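Local coordinates for protein alanine racemase (Acinetobacter baumannii, PDB 4QHR) that belongs to the alanine racemase family, joining a TIM-barrel N-terminal domain that carries a pyridoxal phosphate-modified lysine to a C-terminal domain rich in beta strands, at residues E65-G70 / I91-E96; A196-P201 / S218-K223. All blocks are in the same frame, centred on the assembly; numbering follows the deposited sequence.

Contact 1: E65-G70 / I91-E96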
ATOM      1  N   GLU A  65      11.910  13.964 -11.004  1.00  8.87           N
ATOM      2  CA  GLU A  65      12.162  13.965  -9.557  1.00  9.33           C
ATOM      3  C   GLU A  65      13.671  13.793  -9.261  1.00  9.25           C
ATOM      4  O   GLU A  65      14.241  14.411  -8.361  1.00 10.08           O
ATOM      5  CB  GLU A  65      11.345  12.857  -8.901  1.00  9.67           C
ATOM      6  CG  GLU A  65      11.300  12.943  -7.409  1.00 10.10           C
ATOM      7  CD  GLU A  65      10.430  11.878  -6.751  1.00 10.93           C
ATOM      8  OE1 GLU A  65      10.052  10.875  -7.419  1.00 10.04           O
ATOM      9  OE2 GLU A  65      10.140  12.112  -5.535  1.00 11.21           O
ATOM     10  N   ILE A  66      14.309  12.885  -9.976  1.00  9.28           N
ATOM     11  CA  ILE A  66      15.748  12.667  -9.812  1.00  9.26           C
ATOM     12  C   ILE A  66      16.510  13.978 -10.077  1.00 10.06           C
ATOM     13  O   ILE A  66      17.450  14.349  -9.338  1.00 10.51           O
ATOM     14  CB  ILE A  66      16.242  11.579 -10.753  1.00  8.92           C
ATOM     15  CG1 ILE A  66      15.677  10.219 -10.278  1.00  9.00           C
ATOM     16  CG2 ILE A  66      17.757  11.560 -10.816  1.00  9.11           C
ATOM     17  CD1 ILE A  66      15.966   9.061 -11.200  1.00  8.98           C
ATOM     18  N   ARG A  67      16.107  14.662 -11.128  1.00 10.67           N
ATOM     19  CA  ARG A  67      16.832  15.873 -11.574  1.00 11.78           C
ATOM     20  C   ARG A  67      16.611  16.983 -10.579  1.00 12.44           C
ATOM     21  O   ARG A  67      17.543  17.662 -10.231  1.00 12.68           O
ATOM     22  CB  ARG A  67      16.381  16.298 -12.952  1.00 11.42           C
ATOM     23  CG  ARG A  67      16.895  15.419 -14.057  1.00 10.97           C
ATOM     24  CD  ARG A  67      18.280  15.847 -14.489  1.00 10.48           C
ATOM     25  NE  ARG A  67      18.740  14.982 -15.585  1.00 10.46           N
ATOM     26  CZ  ARG A  67      19.441  13.855 -15.420  1.00 10.10           C
ATOM     27  NH1 ARG A  67      19.837  13.437 -14.224  1.00 10.40           N
ATOM     28  NH2 ARG A  67      19.766  13.113 -16.454  1.00  9.67           N
ATOM     29  N   GLU A  68      15.367  17.144 -10.151  1.00 14.47           N
ATOM     30  CA  GLU A  68      14.977  18.116  -9.104  1.00 16.18           C
ATOM     31  C   GLU A  68      15.762  17.912  -7.831  1.00 16.11           C
ATOM     32  O   GLU A  68      16.054  18.901  -7.124  1.00 15.85           O
ATOM     33  CB  GLU A  68      13.498  18.006  -8.834  1.00 18.61           C
ATOM     34  CG  GLU A  68      12.932  18.885  -7.757  1.00 22.14           C
ATOM     35  CD  GLU A  68      11.423  18.753  -7.730  1.00 26.44           C
ATOM     36  OE1 GLU A  68      10.931  17.599  -7.544  1.00 31.78           O
ATOM     37  OE2 GLU A  68      10.726  19.771  -7.947  1.00 28.60           O
ATOM     38  N   LEU A  69      16.134  16.657  -7.543  1.00 15.40           N
ATOM     39  CA  LEU A  69      16.930  16.360  -6.348  1.00 15.25           C
ATOM     40  C   LEU A  69      18.412  16.640  -6.510  1.00 15.50           C
ATOM     41  O   LEU A  69      19.196  16.424  -5.562  1.00 15.77           O
ATOM     42  CB  LEU A  69      16.677  14.900  -5.858  1.00 15.10           C
ATOM     43  CG  LEU A  69      15.293  14.633  -5.281  1.00 14.66           C
ATOM     44  CD1 LEU A  69      15.002  13.134  -5.102  1.00 14.26           C
ATOM     45  CD2 LEU A  69      15.185  15.309  -3.919  1.00 15.11           C
ATOM     46  N   GLY A  70      18.813  17.126  -7.699  1.00 15.02           N
ATOM     47  CA  GLY A  70      20.194  17.490  -7.972  1.00 15.35           C
ATOM     48  C   GLY A  70      21.069  16.490  -8.648  1.00 14.55           C
ATOM     49  O   GLY A  70      22.236  16.749  -8.888  1.00 13.93           O
ATOM     50  N   ILE A  91      14.699  15.164 -23.893  1.00 10.61           N
ATOM     51  CA  ILE A  91      15.911  15.598 -24.536  1.00 11.11           C
ATOM     52  C   ILE A  91      16.659  16.651 -23.697  1.00 11.51           C
ATOM     53  O   ILE A  91      17.889  16.570 -23.528  1.00 11.03           O
ATOM     54  CB  ILE A  91      15.594  16.091 -25.946  1.00 11.33           C
ATOM     55  CG1 ILE A  91      15.221  14.903 -26.859  1.00 11.93           C
ATOM     56  CG2 ILE A  91      16.732  16.846 -26.525  1.00 11.46           C
ATOM     57  CD1 ILE A  91      14.425  15.367 -28.086  1.00 12.23           C
ATOM     58  N   GLU A  92      15.918  17.582 -23.126  1.00 12.53           N
ATOM     59  CA  GLU A  92      16.501  18.713 -22.391  1.00 14.12           C
ATOM     60  C   GLU A  92      17.145  18.219 -21.097  1.00 12.78           C
ATOM     61  O   GLU A  92      18.242  18.654 -20.721  1.00 11.68           O
ATOM     62  CB  GLU A  92      15.421  19.758 -22.121  1.00 17.27           C
ATOM     63  CG  GLU A  92      15.758  20.862 -21.121  1.00 21.45           C
ATOM     64  CD  GLU A  92      16.821  21.839 -21.602  1.00 25.44           C
ATOM     65  OE1 GLU A  92      17.439  22.449 -20.710  1.00 31.75           O
ATOM     66  OE2 GLU A  92      17.057  22.019 -22.836  1.00 27.73           O
ATOM     67  N   GLN A  93      16.474  17.288 -20.446  1.00 11.52           N
ATOM     68  CA  GLN A  93      16.977  16.698 -19.230  1.00 11.46           C
ATOM     69  C   GLN A  93      17.989  15.572 -19.436  1.00 10.66           C
ATOM     70  O   GLN A  93      18.465  14.992 -18.451  1.00  9.69           O
ATOM     71  CB  GLN A  93      15.796  16.156 -18.435  1.00 11.88           C
ATOM     72  CG  GLN A  93      14.765  17.195 -17.995  1.00 12.75           C
ATOM     73  CD  GLN A  93      15.325  18.109 -16.933  1.00 13.38           C
ATOM     74  OE1 GLN A  93      16.352  17.815 -16.335  1.00 13.38           O
ATOM     75  NE2 GLN A  93      14.666  19.222 -16.707  1.00 14.68           N
ATOM     76  N   LYS A  94      18.297  15.253 -20.683  1.00 10.45           N
ATOM     77  CA  LYS A  94      19.172  14.124 -21.013  1.00 10.75           C
ATOM     78  C   LYS A  94      18.682  12.743 -20.490  1.00  9.83           C
ATOM     79  O   LYS A  94      19.436  11.988 -19.843  1.00  9.38           O
ATOM     80  CB  LYS A  94      20.585  14.373 -20.545  1.00 12.40           C
ATOM     81  CG  LYS A  94      21.234  15.538 -21.281  1.00 14.29           C
ATOM     82  CD  LYS A  94      22.662  15.719 -20.791  1.00 16.56           C
ATOM     83  CE  LYS A  94      23.402  16.744 -21.643  1.00 18.86           C
ATOM     84  NZ  LYS A  94      24.265  17.590 -20.747  1.00 21.59           N
ATOM     85  N   PHE A  95      17.440  12.431 -20.801  1.00  8.42           N
ATOM     86  CA  PHE A  95      16.841  11.145 -20.486  1.00  7.87           C
ATOM     87  C   PHE A  95      16.839  10.281 -21.752  1.00  7.93           C
ATOM     88  O   PHE A  95      16.226  10.639 -22.766  1.00  8.12           O
ATOM     89  CB  PHE A  95      15.385  11.323 -20.048  1.00  7.68           C
ATOM     90  CG  PHE A  95      15.175  12.057 -18.767  1.00  7.11           C
ATOM     91  CD1 PHE A  95      16.157  12.254 -17.870  1.00  7.19           C
ATOM     92  CD2 PHE A  95      13.924  12.511 -18.461  1.00  7.14           C
ATOM     93  CE1 PHE A  95      15.935  12.920 -16.705  1.00  7.22           C
ATOM     94  CE2 PHE A  95      13.675  13.179 -17.276  1.00  6.98           C
ATOM     95  CZ  PHE A  95      14.681  13.376 -16.405  1.00  7.23           C
ATOM     96  N   GLU A  96      17.509   9.137 -21.730  1.00  8.04           N
ATOM     97  CA  GLU A  96      17.488   8.268 -22.867  1.00  8.08           C
ATOM     98  C   GLU A  96      16.156   7.515 -22.835  1.00  8.13           C
ATOM     99  O   GLU A  96      15.690   7.139 -21.765  1.00  7.91           O
ATOM    100  CB  GLU A  96      18.643   7.287 -22.818  1.00  8.18           C
ATOM    101  CG  GLU A  96      19.985   7.995 -22.935  1.00  8.42           C
ATOM    102  CD  GLU A  96      21.147   7.059 -23.007  1.00  8.64           C
ATOM    103  OE1 GLU A  96      21.010   5.885 -22.583  1.00  9.32           O
ATOM    104  OE2 GLU A  96      22.178   7.502 -23.557  1.00  8.38           O
TER
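Arg67, near the C-terminal end of helix 60-68, reaches across to Gln93 and Phe95, where helix 87-92 turns into strand 95-99 of the TIM barrel. Its CB starts 3.7 Å from Gln93 OE1. CG comes closer to that amide oxygen and also touches the Phe95 ring, 3.8 Å from CZ. A bend at chi2 (-85°) carries CD past the amide, 3.3 Å from Gln93 OE1, and swings the head group down to the main chain. There NE and NH2 grip a single atom side-on: both donate hydrogen bonds to Gln93 O, NE at 2.9 Å and NH2 at 3.0 Å, within the guanidinium plane but neither straight (the NE one 153° at the hydrogen). The NE bond arrives in the carbonyl plane, whereas NH2 sits almost in line with the C=O bond. One face of the guanidinium is approached by Phe95, whose CE1 is 3.7 Å from Arg67 NE, the two planes turned 47° apart. Gln93 CB lies over the centre of the Phe95 ring. Lys94 closes helix 87-92 with a Schellman motif, as Gly70 does helix 60-68. NH1 hydrogen-bonds Phe71 O and NH2 also Gln73 O, so one arginine ties together the end of its own helix, the chain leading to strand 75-77 and the next helix end. The negative end of the helix 87-92 dipole probably adds to the pull on the cationic guanidinium.

Contact 2: A196-P201 / S218-K223; sequences AIFKWP and SPFADK
Phe198 and Pro219 mark the closest approach of the two backbones, their CA atoms still 9.3 Å apart, so that side chains alone span the gap between the end of helix 194-199 and an irregular loop. The helix lies in sequence between the last two strands of the TIM barrel, 188-190 and 207-208; the loop follows the latter, on the way to helix 225-228. Phe220 is the centre of the contact. Its ring enters with its far edge, CE1, CZ and CE2, leading, and Phe198 CB meets that edge in the ring plane, 3.8 Å from Phe220 CE2. The two phenyl rings are set obliquely, planes at 70° and centroids 6.0 Å apart. Beside them the Phe198 ring reaches Pro219, with Phe198 CD2 4.4 Å from Pro219 CG, while Pro219 CG also lies over one face of the Phe220 ring, toward its rim. Lys199 runs past Phe220 in the opposite direction, its CD 3.6 Å from Phe220 CE1; the bend at chi3 (68°) comes just beyond CG, and the chain goes on to bring NZ to Ala163 O, giving the apolar part to the ring and the charged end to a carbonyl. Leu228 of helix 225-228 touches Phe198, Pro219 and Phe220 and adds to the apolar cluster. Phe220 also begins a type I turn to Lys223, and Ser218 OG, from just before the turn, lies 2.9 Å from Phe220 O and 2.8 Å from Lys223 O.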
ATOM      1  N   ALA A 196      19.035 -12.531 -13.523  1.00  8.77           N
ATOM      2  CA  ALA A 196      20.002 -12.806 -14.585  1.00  9.12           C
ATOM      3  C   ALA A 196      21.431 -12.397 -14.209  1.00  9.49           C
ATOM      4  O   ALA A 196      22.389 -13.063 -14.630  1.00  9.44           O
ATOM      5  CB  ALA A 196      19.603 -12.128 -15.866  1.00  9.71           C
ATOM      6  N   ILE A 197      21.599 -11.302 -13.427  1.00  9.41           N
ATOM      7  CA  ILE A 197      22.934 -10.962 -12.897  1.00  9.15           C
ATOM      8  C   ILE A 197      23.517 -12.152 -12.100  1.00  9.83           C
ATOM      9  O   ILE A 197      24.724 -12.470 -12.218  1.00  9.84           O
ATOM     10  CB  ILE A 197      22.911  -9.618 -12.102  1.00  8.69           C
ATOM     11  CG1 ILE A 197      22.641  -8.453 -13.063  1.00  8.68           C
ATOM     12  CG2 ILE A 197      24.232  -9.386 -11.366  1.00  8.70           C
ATOM     13  CD1 ILE A 197      22.247  -7.155 -12.419  1.00  8.45           C
ATOM     14  N   PHE A 198      22.691 -12.826 -11.293  1.00 10.16           N
ATOM     15  CA  PHE A 198      23.169 -13.967 -10.521  1.00 10.59           C
ATOM     16  C   PHE A 198      23.380 -15.201 -11.408  1.00 11.63           C
ATOM     17  O   PHE A 198      24.376 -15.925 -11.245  1.00 11.40           O
ATOM     18  CB  PHE A 198      22.205 -14.314  -9.367  1.00 10.16           C
ATOM     19  CG  PHE A 198      22.354 -13.443  -8.172  1.00 10.25           C
ATOM     20  CD1 PHE A 198      23.367 -13.660  -7.282  1.00 10.55           C
ATOM     21  CD2 PHE A 198      21.483 -12.422  -7.926  1.00 10.45           C
ATOM     22  CE1 PHE A 198      23.528 -12.852  -6.157  1.00 10.74           C
ATOM     23  CE2 PHE A 198      21.605 -11.637  -6.816  1.00 10.50           C
ATOM     24  CZ  PHE A 198      22.646 -11.840  -5.934  1.00 10.80           C
ATOM     25  N   LYS A 199      22.484 -15.406 -12.357  1.00 12.16           N
ATOM     26  CA  LYS A 199      22.519 -16.639 -13.135  1.00 13.61           C
ATOM     27  C   LYS A 199      23.319 -16.655 -14.420  1.00 14.21           C
ATOM     28  O   LYS A 199      23.883 -17.666 -14.726  1.00 14.74           O
ATOM     29  CB  LYS A 199      21.149 -17.075 -13.437  1.00 14.05           C
ATOM     30  CG  LYS A 199      20.479 -17.593 -12.173  1.00 14.87           C
ATOM     31  CD  LYS A 199      18.979 -17.726 -12.352  1.00 16.59           C
ATOM     32  CE  LYS A 199      18.624 -18.820 -13.328  1.00 17.44           C
ATOM     33  NZ  LYS A 199      17.183 -19.172 -13.229  1.00 18.46           N
ATOM     34  N   TRP A 200      23.368 -15.556 -15.157  1.00 14.12           N
ATOM     35  CA  TRP A 200      23.883 -15.570 -16.518  1.00 14.70           C
ATOM     36  C   TRP A 200      24.846 -14.425 -16.785  1.00 14.39           C
ATOM     37  O   TRP A 200      24.526 -13.557 -17.603  1.00 14.53           O
ATOM     38  CB  TRP A 200      22.736 -15.515 -17.537  1.00 15.20           C
ATOM     39  CG  TRP A 200      21.743 -16.556 -17.360  1.00 16.92           C
ATOM     40  CD1 TRP A 200      21.985 -17.883 -17.124  1.00 18.09           C
ATOM     41  CD2 TRP A 200      20.303 -16.410 -17.358  1.00 18.01           C
ATOM     42  NE1 TRP A 200      20.799 -18.550 -16.988  1.00 18.15           N
ATOM     43  CE2 TRP A 200      19.758 -17.678 -17.134  1.00 17.79           C
ATOM     44  CE3 TRP A 200      19.433 -15.328 -17.519  1.00 18.42           C
ATOM     45  CZ2 TRP A 200      18.385 -17.902 -17.075  1.00 18.30           C
ATOM     46  CZ3 TRP A 200      18.083 -15.543 -17.461  1.00 18.35           C
ATOM     47  CH2 TRP A 200      17.564 -16.831 -17.245  1.00 18.35           C
ATOM     48  N   PRO A 201      26.049 -14.456 -16.171  1.00 14.39           N
ATOM     49  CA  PRO A 201      27.006 -13.368 -16.430  1.00 14.54           C
ATOM     50  C   PRO A 201      27.376 -13.295 -17.894  1.00 15.10           C
ATOM     51  O   PRO A 201      27.759 -12.226 -18.346  1.00 14.95           O
ATOM     52  CB  PRO A 201      28.233 -13.710 -15.546  1.00 14.41           C
ATOM     53  CG  PRO A 201      28.080 -15.163 -15.249  1.00 14.76           C
ATOM     54  CD  PRO A 201      26.594 -15.453 -15.229  1.00 14.61           C
ATOM     55  N   SER A 218      15.302 -10.649  -2.224  1.00 10.00           N
ATOM     56  CA  SER A 218      15.666 -11.743  -3.165  1.00 11.26           C
ATOM     57  C   SER A 218      14.868 -11.805  -4.459  1.00 11.82           C
ATOM     58  O   SER A 218      13.661 -11.740  -4.451  1.00 12.33           O
ATOM     59  CB  SER A 218      15.490 -13.097  -2.500  1.00 11.76           C
ATOM     60  OG  SER A 218      15.926 -14.117  -3.398  1.00 12.10           O
ATOM     61  N   PRO A 219      15.549 -11.952  -5.597  1.00 12.71           N
ATOM     62  CA  PRO A 219      14.803 -12.217  -6.858  1.00 13.47           C
ATOM     63  C   PRO A 219      14.315 -13.687  -6.992  1.00 13.39           C
ATOM     64  O   PRO A 219      13.634 -13.974  -7.959  1.00 15.09           O
ATOM     65  CB  PRO A 219      15.832 -11.985  -7.950  1.00 12.88           C
ATOM     66  CG  PRO A 219      17.118 -11.923  -7.320  1.00 12.90           C
ATOM     67  CD  PRO A 219      16.991 -11.944  -5.805  1.00 12.88           C
ATOM     68  N   PHE A 220      14.677 -14.548  -6.040  1.00 13.41           N
ATOM     69  CA  PHE A 220      14.462 -16.011  -6.130  1.00 14.08           C
ATOM     70  C   PHE A 220      13.622 -16.519  -4.961  1.00 15.65           C
ATOM     71  O   PHE A 220      13.909 -16.215  -3.799  1.00 14.98           O
ATOM     72  CB  PHE A 220      15.801 -16.749  -6.090  1.00 12.85           C
ATOM     73  CG  PHE A 220      16.771 -16.325  -7.157  1.00 11.76           C
ATOM     74  CD1 PHE A 220      16.483 -16.546  -8.472  1.00 11.45           C
ATOM     75  CD2 PHE A 220      18.004 -15.749  -6.836  1.00 11.60           C
ATOM     76  CE1 PHE A 220      17.369 -16.178  -9.466  1.00 11.46           C
ATOM     77  CE2 PHE A 220      18.907 -15.378  -7.825  1.00 11.08           C
ATOM     78  CZ  PHE A 220      18.573 -15.579  -9.155  1.00 11.34           C
ATOM     79  N   ALA A 221      12.640 -17.353  -5.273  1.00 18.14           N
ATOM     80  CA  ALA A 221      11.772 -17.958  -4.256  1.00 20.21           C
ATOM     81  C   ALA A 221      12.521 -18.913  -3.363  1.00 22.20           C
ATOM     82  O   ALA A 221      12.170 -19.070  -2.201  1.00 23.09           O
ATOM     83  CB  ALA A 221      10.588 -18.677  -4.922  1.00 20.14           C
ATOM     84  N   ASP A 222      13.577 -19.526  -3.893  1.00 23.89           N
ATOM     85  CA  ASP A 222      14.315 -20.547  -3.185  1.00 24.75           C
ATOM     86  C   ASP A 222      15.688 -20.075  -2.666  1.00 23.48           C
ATOM     87  O   ASP A 222      16.526 -20.896  -2.290  1.00 21.11           O
ATOM     88  CB  ASP A 222      14.451 -21.788  -4.095  1.00 27.87           C
ATOM     89  CG  ASP A 222      15.279 -21.519  -5.349  1.00 31.60           C
ATOM     90  OD1 ASP A 222      15.562 -20.351  -5.680  1.00 32.18           O
ATOM     91  OD2 ASP A 222      15.658 -22.490  -6.023  1.00 36.51           O
ATOM     92  N   LYS A 223      15.935 -18.765  -2.645  1.00 21.58           N
ATOM     93  CA  LYS A 223      17.166 -18.253  -2.079  1.00 21.39           C
ATOM     94  C   LYS A 223      16.883 -17.106  -1.170  1.00 19.28           C
ATOM     95  O   LYS A 223      16.116 -16.211  -1.536  1.00 18.52           O
ATOM     96  CB  LYS A 223      18.122 -17.763  -3.165  1.00 23.15           C
ATOM     97  CG  LYS A 223      18.529 -18.832  -4.157  1.00 25.58           C
ATOM     98  CD  LYS A 223      19.492 -19.847  -3.539  1.00 28.35           C
ATOM     99  CE  LYS A 223      19.741 -20.974  -4.533  1.00 32.01           C
ATOM    100  NZ  LYS A 223      20.960 -21.717  -4.125  1.00 35.23           N
TER

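In the fold
Contacts 1 and 2 follow one another along the chain, their centres about 31 Å and their nearest atoms about 17 Å apart, so they do not touch. Contact 1 joins the helix after strand 54-57 to the start of strand 95-99, spanning strand 75-77, whereas contact 2 brings helix 194-199, between the last two barrel strands, against the loop that follows strand 207-208. In the parallel sheet strand 28-32 stands between 54-57 and 207-208, and just beyond it comes Lys34, the residue modified with pyridoxal phosphate. Contact 1 lies at the end of the barrel where strands begin, opposite the end near Lys34. One contact is polar and arginine-centred, the other aromatic and apolar.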